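Local coordinates for protein linoleate 11-lipoxygenase (Gaeumannomyces graminis, PDB 5FX8) that oxygenates linoleic and alpha-linolenic acids to 11S- and 13R-hydroperoxy fatty acids, using a catalytic manganese ion, at residues W472-S485 and W604-V618. Numbering follows the deposited sequence.
Sequences WITGGAHHVMNQGS and WTALNPAVNPFFLSV. With MN (manganese (II) ion), chain I.
His478 NE2, Asn482 OD1 and the C-terminal Val618 O meet on the catalytic manganese, the carboxylate oxygen 1.9 Å from the metal; His290, His294 and a water complete the six ligands, the lipoxygenase arrangement in which the chain terminus itself binds the metal. With its CG anti to the backbone N (chi1 177°), His478 sends NE2 to the manganese, while its other ring nitrogen, ND1, donates to His479 ND1 (3.0 Å); the acceptor lies in the plane of the His478 ring, the donor 32° out of the His479 plane. With NE2 on the manganese, this bond holds the rotation of the His478 ring. The second-shell His479 in turn donates from NE2 to Pro613 O (2.8 Å), a bent bond of 131° at N-H, and Pro613 CD lies over one ring face in a CH-pi contact. Ser617 OG donates to Gln483 OE1 in the carbonyl plane, on a lone pair, next to Val618. Thr474 OG1 donates to Phe614 O (2.9 Å). Both ends of the Asn612 amide have partners, ND2 giving to Ala606 O (2.7 Å) and OD1 accepting from a water that itself accepts from Gly484 N. Leu616 CD2 packs on His478 CB (3.6 Å), and Leu607 against Val480. The C-terminal tail thus runs along the last turns of helix 460-481 and the turn after it, with helix 268-305 bringing His290 and His294 and helix 396-420 touching Trp472, Trp604 and Leu607.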
loop_
_atom_site.group_PDB
_atom_site.type_symbol
_atom_site.label_atom_id
_atom_site.label_comp_id
_atom_site.label_asym_id
_atom_site.label_seq_id
_atom_site.Cartn_x
_atom_site.Cartn_y
_atom_site.Cartn_z
ATOM N N TRP A 472 9.820 -2.737 10.838
ATOM C CA TRP A 472 8.756 -1.872 11.315
ATOM C C TRP A 472 8.412 -0.817 10.269
ATOM O O TRP A 472 7.241 -0.498 10.062
ATOM C CB TRP A 472 9.159 -1.239 12.664
ATOM C CG TRP A 472 8.484 0.065 12.894
ATOM C CD1 TRP A 472 9.051 1.298 12.815
ATOM C CD2 TRP A 472 7.086 0.282 13.139
ATOM N NE1 TRP A 472 8.105 2.262 13.006
ATOM C CE2 TRP A 472 6.888 1.664 13.201
ATOM C CE3 TRP A 472 5.986 -0.559 13.298
ATOM C CZ2 TRP A 472 5.649 2.217 13.427
ATOM C CZ3 TRP A 472 4.762 0.000 13.517
ATOM C CH2 TRP A 472 4.597 1.364 13.571
ATOM N N ILE A 473 9.413 -0.313 9.556
ATOM C CA ILE A 473 9.146 0.574 8.438
ATOM C C ILE A 473 8.390 -0.155 7.338
ATOM O O ILE A 473 7.371 0.333 6.840
ATOM C CB ILE A 473 10.456 1.175 7.919
ATOM C CG1 ILE A 473 10.996 2.174 8.919
ATOM C CG2 ILE A 473 10.254 1.881 6.594
ATOM C CD1 ILE A 473 12.422 2.494 8.622
ATOM N N THR A 474 8.849 -1.328 6.942
ATOM C CA THR A 474 8.184 -1.851 5.763
ATOM C C THR A 474 6.837 -2.463 6.083
ATOM O O THR A 474 5.986 -2.541 5.202
ATOM C CB THR A 474 9.060 -2.864 5.005
ATOM O OG1 THR A 474 9.146 -4.102 5.713
ATOM C CG2 THR A 474 10.421 -2.305 4.803
ATOM N N GLY A 475 6.593 -2.859 7.317
ATOM C CA GLY A 475 5.342 -3.547 7.534
ATOM C C GLY A 475 4.422 -2.787 8.451
ATOM O O GLY A 475 3.376 -3.297 8.829
ATOM N N GLY A 476 4.815 -1.581 8.826
ATOM C CA GLY A 476 4.095 -0.781 9.795
ATOM C C GLY A 476 4.101 0.706 9.507
ATOM O O GLY A 476 3.081 1.233 9.098
ATOM N N ALA A 477 5.232 1.384 9.684
ATOM C CA ALA A 477 5.274 2.827 9.490
ATOM C C ALA A 477 4.834 3.249 8.081
ATOM O O ALA A 477 4.113 4.239 7.924
ATOM C CB ALA A 477 6.667 3.344 9.781
ATOM N N HIS A 478 5.274 2.533 7.044
ATOM C CA HIS A 478 4.858 2.889 5.695
ATOM C C HIS A 478 3.347 2.900 5.567
ATOM O O HIS A 478 2.775 3.794 4.939
ATOM C CB HIS A 478 5.437 1.917 4.676
ATOM C CG HIS A 478 4.985 2.192 3.276
ATOM N ND1 HIS A 478 3.819 1.687 2.762
ATOM C CD2 HIS A 478 5.517 2.967 2.305
ATOM C CE1 HIS A 478 3.667 2.113 1.525
ATOM N NE2 HIS A 478 4.688 2.886 1.220
ATOM N N HIS A 479 2.686 1.918 6.150
ATOM C CA HIS A 479 1.270 1.742 5.909
ATOM C C HIS A 479 0.423 2.656 6.771
ATOM O O HIS A 479 -0.792 2.665 6.643
ATOM C CB HIS A 479 0.916 0.277 6.121
ATOM C CG HIS A 479 1.884 -0.681 5.483
ATOM N ND1 HIS A 479 2.421 -0.489 4.231
ATOM C CD2 HIS A 479 2.408 -1.844 5.933
ATOM C CE1 HIS A 479 3.219 -1.496 3.932
ATOM N NE2 HIS A 479 3.232 -2.328 4.952
ATOM N N VAL A 480 1.031 3.422 7.652
ATOM C CA VAL A 480 0.289 4.453 8.339
ATOM C C VAL A 480 0.220 5.703 7.471
ATOM O O VAL A 480 -0.785 6.413 7.465
ATOM C CB VAL A 480 0.944 4.714 9.712
ATOM C CG1 VAL A 480 0.306 5.878 10.425
ATOM C CG2 VAL A 480 0.876 3.489 10.569
ATOM N N MET A 481 1.278 5.986 6.716
ATOM C CA MET A 481 1.321 7.207 5.928
ATOM C C MET A 481 0.744 7.022 4.531
ATOM O O MET A 481 0.086 7.918 4.019
ATOM C CB MET A 481 2.761 7.711 5.816
ATOM C CG MET A 481 3.411 8.097 7.111
ATOM S SD MET A 481 2.713 9.593 7.790
ATOM C CE MET A 481 4.130 10.677 7.663
ATOM N N ASN A 482 0.976 5.873 3.919
ATOM C CA ASN A 482 0.709 5.595 2.525
ATOM C C ASN A 482 -0.106 4.324 2.493
ATOM O O ASN A 482 -0.910 4.104 3.397
ATOM C CB ASN A 482 2.016 5.440 1.762
ATOM C CG ASN A 482 1.833 5.500 0.284
ATOM O OD1 ASN A 482 2.422 4.715 -0.456
ATOM N ND2 ASN A 482 1.002 6.424 -0.167
ATOM N N GLN A 483 0.103 3.477 1.492
ATOM C CA GLN A 483 -0.609 2.205 1.340
ATOM C C GLN A 483 -2.111 2.494 1.377
ATOM O O GLN A 483 -2.569 3.363 0.624
ATOM C CB GLN A 483 -0.080 1.211 2.387
ATOM C CG GLN A 483 -0.323 -0.268 2.066
ATOM C CD GLN A 483 0.367 -0.805 0.799
ATOM O OE1 GLN A 483 1.566 -0.656 0.597
ATOM N NE2 GLN A 483 -0.394 -1.473 -0.020
ATOM N N GLY A 484 -2.905 1.813 2.202
ATOM C CA GLY A 484 -4.334 2.036 2.221
ATOM C C GLY A 484 -4.790 3.141 3.117
ATOM O O GLY A 484 -5.983 3.435 3.205
ATOM N N SER A 485 -3.869 3.800 3.769
ATOM C CA SER A 485 -4.256 4.824 4.732
ATOM C C SER A 485 -4.854 6.082 4.110
ATOM O O SER A 485 -5.831 6.591 4.634
ATOM C CB SER A 485 -3.069 5.183 5.603
ATOM O OG SER A 485 -2.959 4.196 6.582
ATOM N N TRP A 604 -9.871 3.065 13.608
ATOM C CA TRP A 604 -8.599 3.172 12.917
ATOM C C TRP A 604 -7.923 1.808 12.953
ATOM O O TRP A 604 -7.845 1.184 14.016
ATOM C CB TRP A 604 -7.748 4.254 13.580
ATOM C CG TRP A 604 -6.429 4.478 12.954
ATOM C CD1 TRP A 604 -6.183 5.129 11.786
ATOM C CD2 TRP A 604 -5.165 4.062 13.460
ATOM N NE1 TRP A 604 -4.848 5.133 11.528
ATOM C CE2 TRP A 604 -4.197 4.479 12.539
ATOM C CE3 TRP A 604 -4.757 3.366 14.595
ATOM C CZ2 TRP A 604 -2.838 4.228 12.720
ATOM C CZ3 TRP A 604 -3.406 3.110 14.780
ATOM C CH2 TRP A 604 -2.466 3.545 13.852
ATOM N N THR A 605 -7.482 1.325 11.780
ATOM C CA THR A 605 -6.995 -0.039 11.645
ATOM C C THR A 605 -5.772 -0.128 10.759
ATOM O O THR A 605 -5.528 -1.167 10.150
ATOM C CB THR A 605 -8.053 -0.952 11.046
ATOM O OG1 THR A 605 -8.392 -0.476 9.745
ATOM C CG2 THR A 605 -9.286 -1.000 11.902
ATOM N N ALA A 606 -5.007 0.953 10.652
ATOM C CA ALA A 606 -3.978 1.064 9.633
ATOM C C ALA A 606 -2.798 0.168 9.907
ATOM O O ALA A 606 -1.950 -0.013 9.027
ATOM C CB ALA A 606 -3.472 2.481 9.549
ATOM N N LEU A 607 -2.695 -0.352 11.118
ATOM C CA LEU A 607 -1.566 -1.160 11.501
ATOM C C LEU A 607 -1.937 -2.613 11.643
ATOM O O LEU A 607 -1.163 -3.378 12.215
ATOM C CB LEU A 607 -0.977 -0.628 12.795
ATOM C CG LEU A 607 0.027 0.479 12.600
ATOM C CD1 LEU A 607 0.351 0.989 13.937
ATOM C CD2 LEU A 607 1.240 -0.108 11.909
ATOM N N ASN A 608 -3.113 -3.004 11.156
ATOM C CA ASN A 608 -3.566 -4.387 11.117
ATOM C C ASN A 608 -2.579 -5.224 10.321
ATOM O O ASN A 608 -2.457 -5.032 9.107
ATOM C CB ASN A 608 -4.962 -4.479 10.499
ATOM C CG ASN A 608 -5.586 -5.871 10.631
ATOM O OD1 ASN A 608 -4.895 -6.870 10.791
ATOM N ND2 ASN A 608 -6.899 -5.924 10.581
ATOM N N PRO A 609 -1.873 -6.168 10.958
ATOM C CA PRO A 609 -0.903 -6.981 10.219
ATOM C C PRO A 609 -1.537 -7.989 9.296
ATOM O O PRO A 609 -0.840 -8.552 8.469
ATOM C CB PRO A 609 -0.107 -7.664 11.329
ATOM C CG PRO A 609 -0.987 -7.691 12.458
ATOM C CD PRO A 609 -1.906 -6.539 12.378
ATOM N N ALA A 610 -2.829 -8.242 9.400
ATOM C CA ALA A 610 -3.466 -9.156 8.473
ATOM C C ALA A 610 -3.837 -8.489 7.173
ATOM O O ALA A 610 -4.160 -9.184 6.209
ATOM C CB ALA A 610 -4.715 -9.759 9.087
ATOM N N VAL A 611 -3.791 -7.165 7.130
ATOM C CA VAL A 611 -4.220 -6.399 5.979
ATOM C C VAL A 611 -3.035 -5.804 5.246
ATOM O O VAL A 611 -3.045 -5.689 4.025
ATOM C CB VAL A 611 -5.206 -5.296 6.431
ATOM C CG1 VAL A 611 -5.612 -4.429 5.263
ATOM C CG2 VAL A 611 -6.420 -5.936 7.109
ATOM N N ASN A 612 -2.035 -5.443 5.954
ATOM C CA ASN A 612 -0.914 -4.772 5.342
ATOM C C ASN A 612 0.055 -5.761 4.709
ATOM O O ASN A 612 0.173 -6.887 5.154
ATOM C CB ASN A 612 -0.217 -3.935 6.387
ATOM C CG ASN A 612 -1.018 -2.732 6.728
ATOM O OD1 ASN A 612 -1.669 -2.184 5.841
ATOM N ND2 ASN A 612 -1.003 -2.305 7.978
ATOM N N PRO A 613 0.751 -5.367 3.664
ATOM C CA PRO A 613 1.849 -6.185 3.174
ATOM C C PRO A 613 3.059 -6.046 4.070
ATOM O O PRO A 613 3.205 -5.075 4.802
ATOM C CB PRO A 613 2.128 -5.590 1.790
ATOM C CG PRO A 613 1.774 -4.239 1.919
ATOM C CD PRO A 613 0.608 -4.148 2.856
ATOM N N PHE A 614 3.975 -7.009 3.937
ATOM C CA PHE A 614 5.211 -6.995 4.713
ATOM C C PHE A 614 6.309 -6.167 4.062
ATOM O O PHE A 614 7.403 -6.077 4.617
ATOM C CB PHE A 614 5.720 -8.427 4.962
ATOM C CG PHE A 614 6.181 -9.141 3.723
ATOM C CD1 PHE A 614 7.433 -8.907 3.190
ATOM C CD2 PHE A 614 5.361 -10.045 3.096
ATOM C CE1 PHE A 614 7.831 -9.534 2.048
ATOM C CE2 PHE A 614 5.755 -10.672 1.958
ATOM C CZ PHE A 614 6.998 -10.415 1.432
ATOM N N PHE A 615 6.062 -5.582 2.903
ATOM C CA PHE A 615 7.080 -4.873 2.148
ATOM C C PHE A 615 6.507 -3.538 1.721
ATOM O O PHE A 615 5.318 -3.272 1.909
ATOM C CB PHE A 615 7.542 -5.693 0.932
ATOM C CG PHE A 615 6.432 -6.035 -0.027
ATOM C CD1 PHE A 615 5.526 -7.059 0.261
ATOM C CD2 PHE A 615 6.287 -5.332 -1.225
ATOM C CE1 PHE A 615 4.488 -7.367 -0.627
ATOM C CE2 PHE A 615 5.260 -5.645 -2.123
ATOM C CZ PHE A 615 4.363 -6.648 -1.829
ATOM N N LEU A 616 7.369 -2.697 1.153
ATOM C CA LEU A 616 7.007 -1.357 0.675
ATOM C C LEU A 616 6.385 -1.482 -0.717
ATOM O O LEU A 616 7.060 -1.378 -1.733
ATOM C CB LEU A 616 8.234 -0.447 0.667
ATOM C CG LEU A 616 9.035 -0.193 1.964
ATOM C CD1 LEU A 616 10.430 0.321 1.670
ATOM C CD2 LEU A 616 8.363 0.759 2.923
ATOM N N SER A 617 5.071 -1.697 -0.768
ATOM C CA SER A 617 4.429 -2.115 -2.001
ATOM C C SER A 617 4.016 -0.958 -2.914
ATOM O O SER A 617 3.843 -1.180 -4.116
ATOM C CB SER A 617 3.228 -3.012 -1.696
ATOM O OG SER A 617 2.110 -2.285 -1.276
ATOM N N VAL A 618 3.892 0.263 -2.405
ATOM C CA VAL A 618 3.603 1.412 -3.259
ATOM C C VAL A 618 4.371 2.668 -2.859
ATOM O O VAL A 618 4.595 2.938 -1.660
ATOM C CB VAL A 618 2.094 1.698 -3.290
ATOM C CG1 VAL A 618 1.369 0.622 -4.062
ATOM C CG2 VAL A 618 1.535 1.790 -1.881
HETATM MN MN MN I . 4.819 4.400 -0.413
HETATM O O HOH W 1 -2.746 0.041 4.935
HETATM O O HOH W 2 4.626 5.790 -2.398
#